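Side-chain contacts in immune protein (Enterobacter cloacae, PDB 6D7Y), which binds the toxic C-terminal tip of a contact-dependent growth inhibition protein, CdiA, and probably neutralises it as its immunity partner: residues S15-L20 with V94-C99; F19-I24 with L85-Y90; L51-F56 with L63-S68. All blocks are in the same frame, centred on the assembly; numbering follows the deposited sequence.

All three contacts seat a helix on one large antiparallel sheet. Contacts 1 and 2 share helix 17-25, which lies over the neighbouring strands 93-102 and 78-90, and their centres are only about 3 Å apart. Contact 3 brings helix 50-58 onto strand 63-75, next to strand 78-90 in the sheet; its centre is about 10 Å from that of contact 1 and 8 Å from that of contact 2. Along the chain it is nested inside the loops that the other two close. Leu17, Leu21 and Ile53 join the two helices, so the contacts merge into one continuous apolar layer between helices and sheet in this immunity protein.

Contact 1: S15-L20 with V94-C99; sequences SRLFFL and VDVGLC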
ATOM      1  N   SER B  15      -7.751  10.036  -9.910  1.00 52.28           N
ATOM      2  CA  SER B  15      -8.274   9.547 -11.197  1.00 54.36           C
ATOM      3  C   SER B  15      -7.634   8.206 -11.594  1.00 53.46           C
ATOM      4  O   SER B  15      -8.177   7.498 -12.435  1.00 54.83           O
ATOM      5  CB  SER B  15      -8.030  10.559 -12.326  1.00 57.33           C
ATOM      6  OG  SER B  15      -8.754  11.759 -12.122  1.00 58.85           O
ATOM      7  N   ARG B  16      -6.480   7.883 -10.996  1.00 50.93           N
ATOM      8  CA  ARG B  16      -5.728   6.651 -11.290  1.00 49.66           C
ATOM      9  C   ARG B  16      -5.836   5.615 -10.166  1.00 46.19           C
ATOM     10  O   ARG B  16      -5.324   4.506 -10.305  1.00 44.86           O
ATOM     11  CB  ARG B  16      -4.235   6.973 -11.455  1.00 50.59           C
ATOM     12  CG  ARG B  16      -3.890   8.102 -12.423  1.00 53.76           C
ATOM     13  CD  ARG B  16      -4.061   7.774 -13.896  1.00 57.29           C
ATOM     14  NE  ARG B  16      -3.070   6.801 -14.380  1.00 58.06           N
ATOM     15  CZ  ARG B  16      -3.299   5.518 -14.674  1.00 58.70           C
ATOM     16  NH1 ARG B  16      -2.292   4.761 -15.100  1.00 58.90           N
ATOM     17  NH2 ARG B  16      -4.516   4.978 -14.584  1.00 60.17           N
ATOM     18  N   LEU B  17      -6.469   5.993  -9.054  1.00 44.55           N
ATOM     19  CA  LEU B  17      -6.623   5.112  -7.883  1.00 42.19           C
ATOM     20  C   LEU B  17      -7.111   3.691  -8.191  1.00 41.94           C
ATOM     21  O   LEU B  17      -6.466   2.724  -7.812  1.00 41.41           O
ATOM     22  CB  LEU B  17      -7.543   5.777  -6.858  1.00 42.06           C
ATOM     23  CG  LEU B  17      -7.840   5.020  -5.561  1.00 40.69           C
ATOM     24  CD1 LEU B  17      -6.558   4.580  -4.871  1.00 39.06           C
ATOM     25  CD2 LEU B  17      -8.689   5.902  -4.659  1.00 40.82           C
ATOM     26  N   PHE B  18      -8.260   3.559  -8.841  1.00 43.70           N
ATOM     27  CA  PHE B  18      -8.767   2.226  -9.202  1.00 43.81           C
ATOM     28  C   PHE B  18      -7.717   1.378  -9.931  1.00 43.26           C
ATOM     29  O   PHE B  18      -7.513   0.219  -9.612  1.00 42.04           O
ATOM     30  CB  PHE B  18     -10.017   2.324 -10.084  1.00 46.81           C
ATOM     31  CG  PHE B  18     -10.433   0.999 -10.684  1.00 48.29           C
ATOM     32  CD1 PHE B  18     -11.171   0.078  -9.941  1.00 48.29           C
ATOM     33  CD2 PHE B  18     -10.064   0.661 -11.978  1.00 49.99           C
ATOM     34  CE1 PHE B  18     -11.541  -1.147 -10.489  1.00 49.46           C
ATOM     35  CE2 PHE B  18     -10.425  -0.560 -12.528  1.00 51.05           C
ATOM     36  CZ  PHE B  18     -11.172  -1.464 -11.787  1.00 50.91           C
ATOM     37  N   PHE B  19      -7.050   1.972 -10.912  1.00 44.40           N
ATOM     38  CA  PHE B  19      -6.056   1.244 -11.706  1.00 44.62           C
ATOM     39  C   PHE B  19      -4.805   0.895 -10.896  1.00 42.29           C
ATOM     40  O   PHE B  19      -4.182  -0.150 -11.117  1.00 41.55           O
ATOM     41  CB  PHE B  19      -5.799   2.019 -13.001  1.00 47.10           C
ATOM     42  CG  PHE B  19      -7.067   2.248 -13.791  1.00 49.92           C
ATOM     43  CD1 PHE B  19      -7.613   1.224 -14.561  1.00 51.21           C
ATOM     44  CD2 PHE B  19      -7.755   3.466 -13.712  1.00 50.99           C
ATOM     45  CE1 PHE B  19      -8.802   1.409 -15.250  1.00 53.62           C
ATOM     46  CE2 PHE B  19      -8.941   3.661 -14.411  1.00 53.28           C
ATOM     47  CZ  PHE B  19      -9.468   2.629 -15.179  1.00 54.49           C
ATOM     48  N   LEU B  20      -4.454   1.757  -9.943  1.00 41.11           N
ATOM     49  CA  LEU B  20      -3.342   1.458  -9.047  1.00 39.12           C
ATOM     50  C   LEU B  20      -3.752   0.243  -8.211  1.00 37.79           C
ATOM     51  O   LEU B  20      -3.002  -0.712  -8.090  1.00 36.18           O
ATOM     52  CB  LEU B  20      -3.032   2.637  -8.123  1.00 38.76           C
ATOM     53  CG  LEU B  20      -1.952   2.413  -7.050  1.00 37.48           C
ATOM     54  CD1 LEU B  20      -0.618   2.048  -7.668  1.00 38.02           C
ATOM     55  CD2 LEU B  20      -1.808   3.655  -6.192  1.00 37.63           C
ATOM     56  N   VAL B  94      -5.150  11.307  -0.950  1.00 36.91           N
ATOM     57  CA  VAL B  94      -5.320   9.866  -0.792  1.00 34.76           C
ATOM     58  C   VAL B  94      -3.974   9.119  -0.748  1.00 33.38           C
ATOM     59  O   VAL B  94      -3.069   9.401  -1.529  1.00 32.43           O
ATOM     60  CB  VAL B  94      -6.166   9.292  -1.949  1.00 35.51           C
ATOM     61  CG1 VAL B  94      -6.277   7.769  -1.855  1.00 34.44           C
ATOM     62  CG2 VAL B  94      -7.551   9.924  -1.952  1.00 36.47           C
ATOM     63  N   ASP B  95      -3.863   8.164   0.181  1.00 30.53           N
ATOM     64  CA  ASP B  95      -2.672   7.330   0.310  1.00 29.79           C
ATOM     65  C   ASP B  95      -3.101   5.860   0.187  1.00 28.21           C
ATOM     66  O   ASP B  95      -4.225   5.504   0.538  1.00 28.24           O
ATOM     67  CB  ASP B  95      -2.011   7.455   1.686  1.00 29.56           C
ATOM     68  CG  ASP B  95      -1.325   8.769   1.931  1.00 30.77           C
ATOM     69  OD1 ASP B  95      -1.366   9.710   1.107  1.00 31.97           O
ATOM     70  OD2 ASP B  95      -0.708   8.853   3.011  1.00 31.91           O
ATOM     71  N   VAL B  96      -2.189   5.032  -0.310  1.00 26.92           N
ATOM     72  CA  VAL B  96      -2.382   3.596  -0.428  1.00 25.81           C
ATOM     73  C   VAL B  96      -1.192   3.002   0.316  1.00 24.02           C
ATOM     74  O   VAL B  96      -0.054   3.313   0.007  1.00 24.71           O
ATOM     75  CB  VAL B  96      -2.422   3.138  -1.891  1.00 28.02           C
ATOM     76  CG1 VAL B  96      -2.479   1.627  -1.982  1.00 28.54           C
ATOM     77  CG2 VAL B  96      -3.607   3.786  -2.619  1.00 29.61           C
ATOM     78  N   GLY B  97      -1.435   2.167   1.331  1.00 25.31           N
ATOM     79  CA  GLY B  97      -0.348   1.609   2.073  1.00 23.48           C
ATOM     80  C   GLY B  97      -0.459   0.121   2.197  1.00 23.66           C
ATOM     81  O   GLY B  97      -1.557  -0.405   2.136  1.00 23.59           O
ATOM     82  N   LEU B  98       0.696  -0.525   2.309  1.00 23.08           N
ATOM     83  CA  LEU B  98       0.805  -1.984   2.488  1.00 24.48           C
ATOM     84  C   LEU B  98       1.586  -2.262   3.757  1.00 23.26           C
ATOM     85  O   LEU B  98       2.756  -1.871   3.852  1.00 21.18           O
ATOM     86  CB  LEU B  98       1.515  -2.647   1.306  1.00 25.68           C
ATOM     87  CG  LEU B  98       0.757  -2.763  -0.025  1.00 28.68           C
ATOM     88  CD1 LEU B  98       0.541  -1.409  -0.683  1.00 29.24           C
ATOM     89  CD2 LEU B  98       1.539  -3.659  -0.977  1.00 30.53           C
ATOM     90  N   CYS B  99       0.984  -2.998   4.711  1.00 23.50           N
ATOM     91  CA  CYS B  99       1.646  -3.295   5.990  1.00 23.26           C
ATOM     92  C   CYS B  99       1.815  -4.803   6.066  1.00 23.53           C
ATOM     93  O   CYS B  99       0.883  -5.527   5.705  1.00 23.56           O
ATOM     94  CB  CYS B  99       0.775  -2.852   7.170  1.00 26.01           C
ATOM     95  SG  CYS B  99       0.337  -1.102   7.140  1.00 33.67           S
TER
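Leu17 straddles two valines of the strand, and this is where the two segments pack tightly. Its CD1 meets CG2 of Val96 at 3.8 Å, while the other methyl, CD2, lies 4.1 Å from CG1 of Val94, the two side chains crossing at about a right angle. With CG opposite the backbone N (chi1 180°), Leu17 extends toward the sheet and can offer one methyl to each valine. One turn on, Leu20 comes tip to tip with Val96: its CD2 is 4.0 Å from CG2 of Val96, so that single valine methyl receives both leucines. No hydrogen bond crosses the interface; all four side chains are buried, and the contact is purely apolar.

Away from the sheet the segment is looser: Phe19 on the helix and Ser15 just before it are exposed, and Phe19 is flanked by its neighbour, with CD2 of Phe18 3.5 Å above the centre of the Phe19 ring. Asp95 points away on the far side of the strand, where OD1 is hydrogen-bonded to Tyr90 OH and Gly11 N.

Around this core, helix 50-58 reaches Leu17 through Ile53 and Leu57, and Phe126 of helix 105-126 touches Leu20. Strand 93-102 runs between strands 3-10 and 78-90, so the first turn of helix 17-25 settles over an inner strand of the sheet, wedged between two other helices.

Contact 2: F19-I24 with L85-Y90; sequences FLLKEI and LRVLKY
Leu21 and Ile24 ride on a helical segment that runs almost exactly antiparallel to the strand carrying Leu85 and Val87: the axes of 19-24 and 85-90 make 176° and approach to 11.6 Å. In this pairing Leu21 stands over Val87 and Ile24 over Leu85; the CA atoms of Leu21 and Val87 are 9.2 Å apart and those of Ile24 and Leu85 9.3 Å, a separation bridged by side chains alone.

Leu21 makes both of its contacts through one methyl. Its CG sits beside the backbone N (chi1 -67°); CD1 continues the extended chain, while CD2 branches off toward the strand and meets Val87 tip to tip, 3.8 Å from CG2 of Val87. The same CD2 is 4.1 Å from CD2 of Leu85, approached at a slant. Leu85 divides its methyls between the two helix residues, for its CD1 faces CD1 of Ile24 at a looser 4.4 Å. Phe48, from a loop, touches both Leu21 and Leu85.

Polar groups stay outside this greasy seam. Lys22 makes a salt bridge to Glu25, and OE2 of Glu23 is hydrogen-bonded to Tyr118 OH of helix 105-126. Farther along the strand, NZ of Lys89 bonds to the carbonyls of Leu57 and Phe59, at the end of helix 50-58, where its charge probably complements the helix dipole.

Helix residues three apart set against alternate strand residues is the pattern of a helix laid along an antiparallel sheet, as in two-layer alpha+beta sandwiches.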
ATOM      1  N   PHE B  19      -7.050   1.972 -10.912  1.00 44.40           N
ATOM      2  CA  PHE B  19      -6.056   1.244 -11.706  1.00 44.62           C
ATOM      3  C   PHE B  19      -4.805   0.895 -10.896  1.00 42.29           C
ATOM      4  O   PHE B  19      -4.182  -0.150 -11.117  1.00 41.55           O
ATOM      5  CB  PHE B  19      -5.799   2.019 -13.001  1.00 47.10           C
ATOM      6  CG  PHE B  19      -7.067   2.248 -13.791  1.00 49.92           C
ATOM      7  CD1 PHE B  19      -7.613   1.224 -14.561  1.00 51.21           C
ATOM      8  CD2 PHE B  19      -7.755   3.466 -13.712  1.00 50.99           C
ATOM      9  CE1 PHE B  19      -8.802   1.409 -15.250  1.00 53.62           C
ATOM     10  CE2 PHE B  19      -8.941   3.661 -14.411  1.00 53.28           C
ATOM     11  CZ  PHE B  19      -9.468   2.629 -15.179  1.00 54.49           C
ATOM     12  N   LEU B  20      -4.454   1.757  -9.943  1.00 41.11           N
ATOM     13  CA  LEU B  20      -3.342   1.458  -9.047  1.00 39.12           C
ATOM     14  C   LEU B  20      -3.752   0.243  -8.211  1.00 37.79           C
ATOM     15  O   LEU B  20      -3.002  -0.712  -8.090  1.00 36.18           O
ATOM     16  CB  LEU B  20      -3.032   2.637  -8.123  1.00 38.76           C
ATOM     17  CG  LEU B  20      -1.952   2.413  -7.050  1.00 37.48           C
ATOM     18  CD1 LEU B  20      -0.618   2.048  -7.668  1.00 38.02           C
ATOM     19  CD2 LEU B  20      -1.808   3.655  -6.192  1.00 37.63           C
ATOM     20  N   LEU B  21      -4.971   0.276  -7.678  1.00 38.28           N
ATOM     21  CA  LEU B  21      -5.450  -0.831  -6.844  1.00 38.16           C
ATOM     22  C   LEU B  21      -5.496  -2.142  -7.621  1.00 39.78           C
ATOM     23  O   LEU B  21      -5.107  -3.168  -7.081  1.00 39.98           O
ATOM     24  CB  LEU B  21      -6.780  -0.494  -6.164  1.00 38.18           C
ATOM     25  CG  LEU B  21      -6.698   0.631  -5.106  1.00 37.29           C
ATOM     26  CD1 LEU B  21      -8.091   1.085  -4.700  1.00 38.14           C
ATOM     27  CD2 LEU B  21      -5.873   0.247  -3.878  1.00 35.32           C
ATOM     28  N   LYS B  22      -5.934  -2.106  -8.887  1.00 42.58           N
ATOM     29  CA  LYS B  22      -5.968  -3.316  -9.735  1.00 44.52           C
ATOM     30  C   LYS B  22      -4.553  -3.812  -9.989  1.00 44.09           C
ATOM     31  O   LYS B  22      -4.311  -5.006 -10.022  1.00 44.06           O
ATOM     32  CB  LYS B  22      -6.681  -3.055 -11.078  1.00 47.27           C
ATOM     33  CG  LYS B  22      -8.174  -2.755 -10.984  1.00 48.65           C
ATOM     34  CD  LYS B  22      -8.988  -3.887 -10.371  1.00 49.30           C
ATOM     35  CE  LYS B  22      -8.957  -5.172 -11.189  1.00 51.40           C
ATOM     36  NZ  LYS B  22      -9.728  -6.249 -10.497  1.00 51.54           N
ATOM     37  N   GLU B  23      -3.631  -2.875 -10.183  1.00 45.05           N
ATOM     38  CA  GLU B  23      -2.210  -3.175 -10.385  1.00 45.71           C
ATOM     39  C   GLU B  23      -1.648  -3.930  -9.167  1.00 44.74           C
ATOM     40  O   GLU B  23      -1.007  -4.978  -9.310  1.00 45.39           O
ATOM     41  CB  GLU B  23      -1.457  -1.853 -10.647  1.00 47.89           C
ATOM     42  CG  GLU B  23       0.055  -1.874 -10.470  1.00 48.64           C
ATOM     43  CD  GLU B  23       0.757  -2.893 -11.338  1.00 51.50           C
ATOM     44  OE1 GLU B  23       0.205  -3.268 -12.395  1.00 56.05           O
ATOM     45  OE2 GLU B  23       1.886  -3.302 -10.977  1.00 51.58           O
ATOM     46  N   ILE B  24      -1.905  -3.394  -7.971  1.00 42.08           N
ATOM     47  CA  ILE B  24      -1.477  -4.037  -6.731  1.00 40.39           C
ATOM     48  C   ILE B  24      -2.220  -5.375  -6.549  1.00 40.53           C
ATOM     49  O   ILE B  24      -1.596  -6.374  -6.218  1.00 39.29           O
ATOM     50  CB  ILE B  24      -1.732  -3.136  -5.508  1.00 39.31           C
ATOM     51  CG1 ILE B  24      -0.960  -1.812  -5.636  1.00 39.03           C
ATOM     52  CG2 ILE B  24      -1.311  -3.839  -4.217  1.00 38.23           C
ATOM     53  CD1 ILE B  24      -1.283  -0.827  -4.528  1.00 38.67           C
ATOM     54  N   LEU B  85      -3.692  -4.040   3.133  1.00 25.11           N
ATOM     55  CA  LEU B  85      -3.723  -2.924   2.196  1.00 25.70           C
ATOM     56  C   LEU B  85      -4.628  -1.890   2.805  1.00 26.25           C
ATOM     57  O   LEU B  85      -5.781  -2.213   3.171  1.00 25.83           O
ATOM     58  CB  LEU B  85      -4.306  -3.374   0.879  1.00 28.55           C
ATOM     59  CG  LEU B  85      -4.471  -2.336  -0.229  1.00 30.78           C
ATOM     60  CD1 LEU B  85      -3.117  -1.874  -0.689  1.00 32.07           C
ATOM     61  CD2 LEU B  85      -5.263  -2.941  -1.372  1.00 34.69           C
ATOM     62  N   ARG B  86      -4.145  -0.644   2.893  1.00 24.99           N
ATOM     63  CA  ARG B  86      -4.907   0.438   3.489  1.00 26.62           C
ATOM     64  C   ARG B  86      -5.094   1.543   2.453  1.00 27.77           C
ATOM     65  O   ARG B  86      -4.138   1.913   1.783  1.00 27.25           O
ATOM     66  CB  ARG B  86      -4.149   1.018   4.680  1.00 26.94           C
ATOM     67  CG  ARG B  86      -3.830   0.006   5.746  1.00 28.98           C
ATOM     68  CD  ARG B  86      -3.095   0.575   6.950  1.00 30.37           C
ATOM     69  NE  ARG B  86      -3.943   1.336   7.881  1.00 32.16           N
ATOM     70  CZ  ARG B  86      -3.872   2.645   8.160  1.00 32.23           C
ATOM     71  NH1 ARG B  86      -2.955   3.453   7.631  1.00 35.17           N
ATOM     72  NH2 ARG B  86      -4.730   3.150   9.039  1.00 33.09           N
ATOM     73  N   VAL B  87      -6.323   2.033   2.323  1.00 28.56           N
ATOM     74  CA  VAL B  87      -6.628   3.110   1.393  1.00 29.46           C
ATOM     75  C   VAL B  87      -7.314   4.157   2.234  1.00 30.27           C
ATOM     76  O   VAL B  87      -8.321   3.875   2.874  1.00 29.66           O
ATOM     77  CB  VAL B  87      -7.531   2.635   0.258  1.00 31.56           C
ATOM     78  CG1 VAL B  87      -7.699   3.754  -0.772  1.00 31.27           C
ATOM     79  CG2 VAL B  87      -6.966   1.375  -0.388  1.00 31.05           C
ATOM     80  N   LEU B  88      -6.794   5.382   2.232  1.00 32.44           N
ATOM     81  CA  LEU B  88      -7.378   6.409   3.072  1.00 34.82           C
ATOM     82  C   LEU B  88      -7.467   7.741   2.388  1.00 34.03           C
ATOM     83  O   LEU B  88      -6.555   8.111   1.678  1.00 32.33           O
ATOM     84  CB  LEU B  88      -6.572   6.538   4.375  1.00 37.89           C
ATOM     85  CG  LEU B  88      -5.065   6.779   4.385  1.00 40.24           C
ATOM     86  CD1 LEU B  88      -4.677   8.211   4.112  1.00 44.86           C
ATOM     87  CD2 LEU B  88      -4.493   6.449   5.756  1.00 41.13           C
ATOM     88  N   LYS B  89      -8.580   8.442   2.584  1.00 35.61           N
ATOM     89  CA  LYS B  89      -8.710   9.775   2.004  1.00 37.87           C
ATOM     90  C   LYS B  89      -8.845  10.728   3.195  1.00 38.02           C
ATOM     91  O   LYS B  89      -9.586  10.458   4.143  1.00 37.10           O
ATOM     92  CB  LYS B  89      -9.856   9.919   0.970  1.00 42.29           C
ATOM     93  CG  LYS B  89     -11.198  10.407   1.484  1.00 45.01           C
ATOM     94  CD  LYS B  89     -12.044  10.958   0.342  1.00 47.91           C
ATOM     95  CE  LYS B  89     -13.213  11.756   0.885  1.00 50.61           C
ATOM     96  NZ  LYS B  89     -13.872  12.564  -0.167  1.00 55.71           N
ATOM     97  N   TYR B  90      -8.095  11.824   3.132  1.00 39.85           N
ATOM     98  CA  TYR B  90      -8.035  12.843   4.180  1.00 40.86           C
ATOM     99  C   TYR B  90      -7.968  14.204   3.491  1.00 43.32           C
ATOM    100  O   TYR B  90      -7.891  14.265   2.262  1.00 41.96           O
ATOM    101  CB  TYR B  90      -6.797  12.624   5.071  1.00 38.71           C
ATOM    102  CG  TYR B  90      -5.508  12.554   4.299  1.00 37.68           C
ATOM    103  CD1 TYR B  90      -5.166  11.396   3.629  1.00 37.71           C
ATOM    104  CD2 TYR B  90      -4.610  13.636   4.253  1.00 39.41           C
ATOM    105  CE1 TYR B  90      -3.991  11.296   2.903  1.00 37.67           C
ATOM    106  CE2 TYR B  90      -3.418  13.550   3.529  1.00 39.50           C
ATOM    107  CZ  TYR B  90      -3.124  12.368   2.845  1.00 38.84           C
ATOM    108  OH  TYR B  90      -1.968  12.211   2.104  1.00 39.59           O
TER

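Contact 3: L51-F56 with L63-S68; sequences LLIDSF and LYFGVS
Phe56 and Phe65 form a T-shaped pair: the edge of Phe65 is directed at the face of Phe56, with ring planes at 83° and centroids 5.0 Å apart. CE2 of Phe65 lies 3.5 Å above the Phe56 plane, displaced toward the rim. Leu63 presses on the same ring, its CD2 3.4 Å from CD1 of Phe56, a tight fit, while Tyr64 N lies near the ring's edge. Ile53 completes the shell. Its CB points away from the strand, but the turn about chi1 (-52°) and a second in chi2 swing CD1 back to 4.2 Å from CZ of Phe65.

Farther out, Leu17 and Leu21 of helix 17-25 back Ile53, and Val87 of the adjacent strand touches both phenylalanines. On the outer side of the helix, Leu51 O takes Ser55 N and, at 3.0 Å, Ser55 OG, the two donors coming from opposite faces of the carbonyl plane. Tyr64 N is hydrogen-bonded to Ser37 OG.

A short connection joins helix 50-58 to strand 63-75, and the axes of 51-56 and 63-68 run at 150°, roughly antiparallel: the chain doubles back as an alpha-beta hairpin, its inner face filled by both phenylalanines with Leu63 and Ile53 near the sheet's edge.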
ATOM      1  N   LEU B  51     -16.868   1.466  -9.419  1.00 62.41           N
ATOM      2  CA  LEU B  51     -17.908   2.168  -8.645  1.00 64.25           C
ATOM      3  C   LEU B  51     -17.578   2.177  -7.147  1.00 61.31           C
ATOM      4  O   LEU B  51     -17.969   3.102  -6.437  1.00 61.05           O
ATOM      5  CB  LEU B  51     -19.304   1.582  -8.908  1.00 67.86           C
ATOM      6  CG  LEU B  51     -19.809   1.690 -10.351  1.00 72.55           C
ATOM      7  CD1 LEU B  51     -21.173   1.024 -10.488  1.00 75.07           C
ATOM      8  CD2 LEU B  51     -19.867   3.142 -10.821  1.00 74.56           C
ATOM      9  N   LEU B  52     -16.878   1.144  -6.675  1.00 60.33           N
ATOM     10  CA  LEU B  52     -16.427   1.088  -5.284  1.00 60.18           C
ATOM     11  C   LEU B  52     -15.533   2.299  -4.998  1.00 57.19           C
ATOM     12  O   LEU B  52     -15.725   3.022  -4.021  1.00 56.67           O
ATOM     13  CB  LEU B  52     -15.630  -0.202  -5.033  1.00 63.50           C
ATOM     14  CG  LEU B  52     -14.722  -0.324  -3.793  1.00 65.81           C
ATOM     15  CD1 LEU B  52     -15.418  -0.004  -2.476  1.00 67.95           C
ATOM     16  CD2 LEU B  52     -14.112  -1.717  -3.748  1.00 68.42           C
ATOM     17  N   ILE B  53     -14.567   2.507  -5.884  1.00 54.21           N
ATOM     18  CA  ILE B  53     -13.622   3.605  -5.765  1.00 51.46           C
ATOM     19  C   ILE B  53     -14.300   4.963  -5.935  1.00 51.63           C
ATOM     20  O   ILE B  53     -13.980   5.917  -5.224  1.00 46.38           O
ATOM     21  CB  ILE B  53     -12.476   3.444  -6.790  1.00 53.49           C
ATOM     22  CG1 ILE B  53     -11.847   2.035  -6.685  1.00 53.47           C
ATOM     23  CG2 ILE B  53     -11.446   4.556  -6.638  1.00 52.37           C
ATOM     24  CD1 ILE B  53     -11.443   1.608  -5.292  1.00 53.73           C
ATOM     25  N   ASP B  54     -15.254   5.033  -6.867  1.00 53.76           N
ATOM     26  CA  ASP B  54     -15.987   6.264  -7.125  1.00 56.14           C
ATOM     27  C   ASP B  54     -16.754   6.684  -5.866  1.00 54.29           C
ATOM     28  O   ASP B  54     -16.732   7.856  -5.480  1.00 52.91           O
ATOM     29  CB  ASP B  54     -16.946   6.080  -8.312  1.00 62.21           C
ATOM     30  CG  ASP B  54     -17.569   7.392  -8.779  1.00 69.35           C
ATOM     31  OD1 ASP B  54     -17.017   8.466  -8.430  1.00 74.82           O
ATOM     32  OD2 ASP B  54     -18.595   7.354  -9.515  1.00 72.21           O
ATOM     33  N   SER B  55     -17.408   5.717  -5.222  1.00 52.76           N
ATOM     34  CA  SER B  55     -18.160   5.978  -3.989  1.00 52.34           C
ATOM     35  C   SER B  55     -17.218   6.407  -2.887  1.00 48.15           C
ATOM     36  O   SER B  55     -17.528   7.306  -2.123  1.00 48.83           O
ATOM     37  CB  SER B  55     -18.916   4.732  -3.535  1.00 52.72           C
ATOM     38  OG  SER B  55     -19.877   4.377  -4.495  1.00 57.14           O
ATOM     39  N   PHE B  56     -16.075   5.740  -2.804  1.00 46.28           N
ATOM     40  CA  PHE B  56     -15.051   6.073  -1.806  1.00 43.60           C
ATOM     41  C   PHE B  56     -14.617   7.534  -1.974  1.00 43.17           C
ATOM     42  O   PHE B  56     -14.587   8.290  -1.005  1.00 41.37           O
ATOM     43  CB  PHE B  56     -13.865   5.106  -1.938  1.00 42.63           C
ATOM     44  CG  PHE B  56     -12.660   5.484  -1.120  1.00 40.59           C
ATOM     45  CD1 PHE B  56     -12.599   5.191   0.236  1.00 40.64           C
ATOM     46  CD2 PHE B  56     -11.575   6.110  -1.717  1.00 40.92           C
ATOM     47  CE1 PHE B  56     -11.482   5.534   0.993  1.00 39.26           C
ATOM     48  CE2 PHE B  56     -10.456   6.457  -0.969  1.00 40.78           C
ATOM     49  CZ  PHE B  56     -10.411   6.172   0.388  1.00 39.26           C
ATOM     50  N   LEU B  63     -12.283   9.053   5.043  1.00 37.49           N
ATOM     51  CA  LEU B  63     -12.729   7.667   4.943  1.00 36.61           C
ATOM     52  C   LEU B  63     -11.562   6.715   4.746  1.00 33.57           C
ATOM     53  O   LEU B  63     -10.592   7.038   4.093  1.00 31.34           O
ATOM     54  CB  LEU B  63     -13.675   7.553   3.734  1.00 39.00           C
ATOM     55  CG  LEU B  63     -14.307   6.229   3.300  1.00 39.35           C
ATOM     56  CD1 LEU B  63     -15.175   5.642   4.402  1.00 40.58           C
ATOM     57  CD2 LEU B  63     -15.154   6.454   2.045  1.00 41.89           C
ATOM     58  N   TYR B  64     -11.696   5.521   5.305  1.00 32.66           N
ATOM     59  CA  TYR B  64     -10.700   4.473   5.189  1.00 31.66           C
ATOM     60  C   TYR B  64     -11.352   3.166   4.867  1.00 31.18           C
ATOM     61  O   TYR B  64     -12.474   2.928   5.267  1.00 32.10           O
ATOM     62  CB  TYR B  64      -9.998   4.266   6.549  1.00 31.11           C
ATOM     63  CG  TYR B  64      -9.344   2.889   6.742  1.00 30.20           C
ATOM     64  CD1 TYR B  64      -8.057   2.640   6.284  1.00 30.05           C
ATOM     65  CD2 TYR B  64     -10.016   1.852   7.392  1.00 31.55           C
ATOM     66  CE1 TYR B  64      -7.462   1.397   6.448  1.00 31.46           C
ATOM     67  CE2 TYR B  64      -9.424   0.597   7.567  1.00 31.76           C
ATOM     68  CZ  TYR B  64      -8.144   0.381   7.094  1.00 31.78           C
ATOM     69  OH  TYR B  64      -7.513  -0.828   7.250  1.00 31.97           O
ATOM     70  N   PHE B  65     -10.637   2.342   4.118  1.00 31.29           N
ATOM     71  CA  PHE B  65     -11.034   0.955   3.948  1.00 32.86           C
ATOM     72  C   PHE B  65      -9.749   0.159   3.822  1.00 30.86           C
ATOM     73  O   PHE B  65      -8.713   0.676   3.396  1.00 29.43           O
ATOM     74  CB  PHE B  65     -12.043   0.695   2.816  1.00 35.70           C
ATOM     75  CG  PHE B  65     -11.494   0.820   1.425  1.00 35.47           C
ATOM     76  CD1 PHE B  65     -11.003  -0.293   0.762  1.00 36.36           C
ATOM     77  CD2 PHE B  65     -11.546   2.022   0.755  1.00 37.69           C
ATOM     78  CE1 PHE B  65     -10.538  -0.199  -0.534  1.00 36.65           C
ATOM     79  CE2 PHE B  65     -11.068   2.137  -0.541  1.00 38.54           C
ATOM     80  CZ  PHE B  65     -10.560   1.021  -1.187  1.00 37.86           C
ATOM     81  N   GLY B  66      -9.806  -1.083   4.262  1.00 31.41           N
ATOM     82  CA  GLY B  66      -8.660  -1.945   4.204  1.00 31.13           C
ATOM     83  C   GLY B  66      -9.080  -3.312   3.758  1.00 32.57           C
ATOM     84  O   GLY B  66     -10.269  -3.671   3.807  1.00 33.83           O
ATOM     85  N   VAL B  67      -8.098  -4.075   3.318  1.00 31.34           N
ATOM     86  CA  VAL B  67      -8.333  -5.405   2.834  1.00 33.29           C
ATOM     87  C   VAL B  67      -7.086  -6.229   3.060  1.00 31.80           C
ATOM     88  O   VAL B  67      -5.973  -5.716   2.961  1.00 30.72           O
ATOM     89  CB  VAL B  67      -8.742  -5.373   1.332  1.00 36.55           C
ATOM     90  CG1 VAL B  67      -7.695  -4.706   0.482  1.00 36.98           C
ATOM     91  CG2 VAL B  67      -9.017  -6.758   0.799  1.00 39.25           C
ATOM     92  N   SER B  68      -7.270  -7.491   3.432  1.00 32.81           N
ATOM     93  CA  SER B  68      -6.145  -8.388   3.603  1.00 33.44           C
ATOM     94  C   SER B  68      -5.875  -9.026   2.256  1.00 33.72           C
ATOM     95  O   SER B  68      -6.808  -9.375   1.517  1.00 34.66           O
ATOM     96  CB  SER B  68      -6.414  -9.453   4.677  1.00 36.51           C
ATOM     97  OG  SER B  68      -6.516  -8.842   5.945  1.00 36.94           O
TER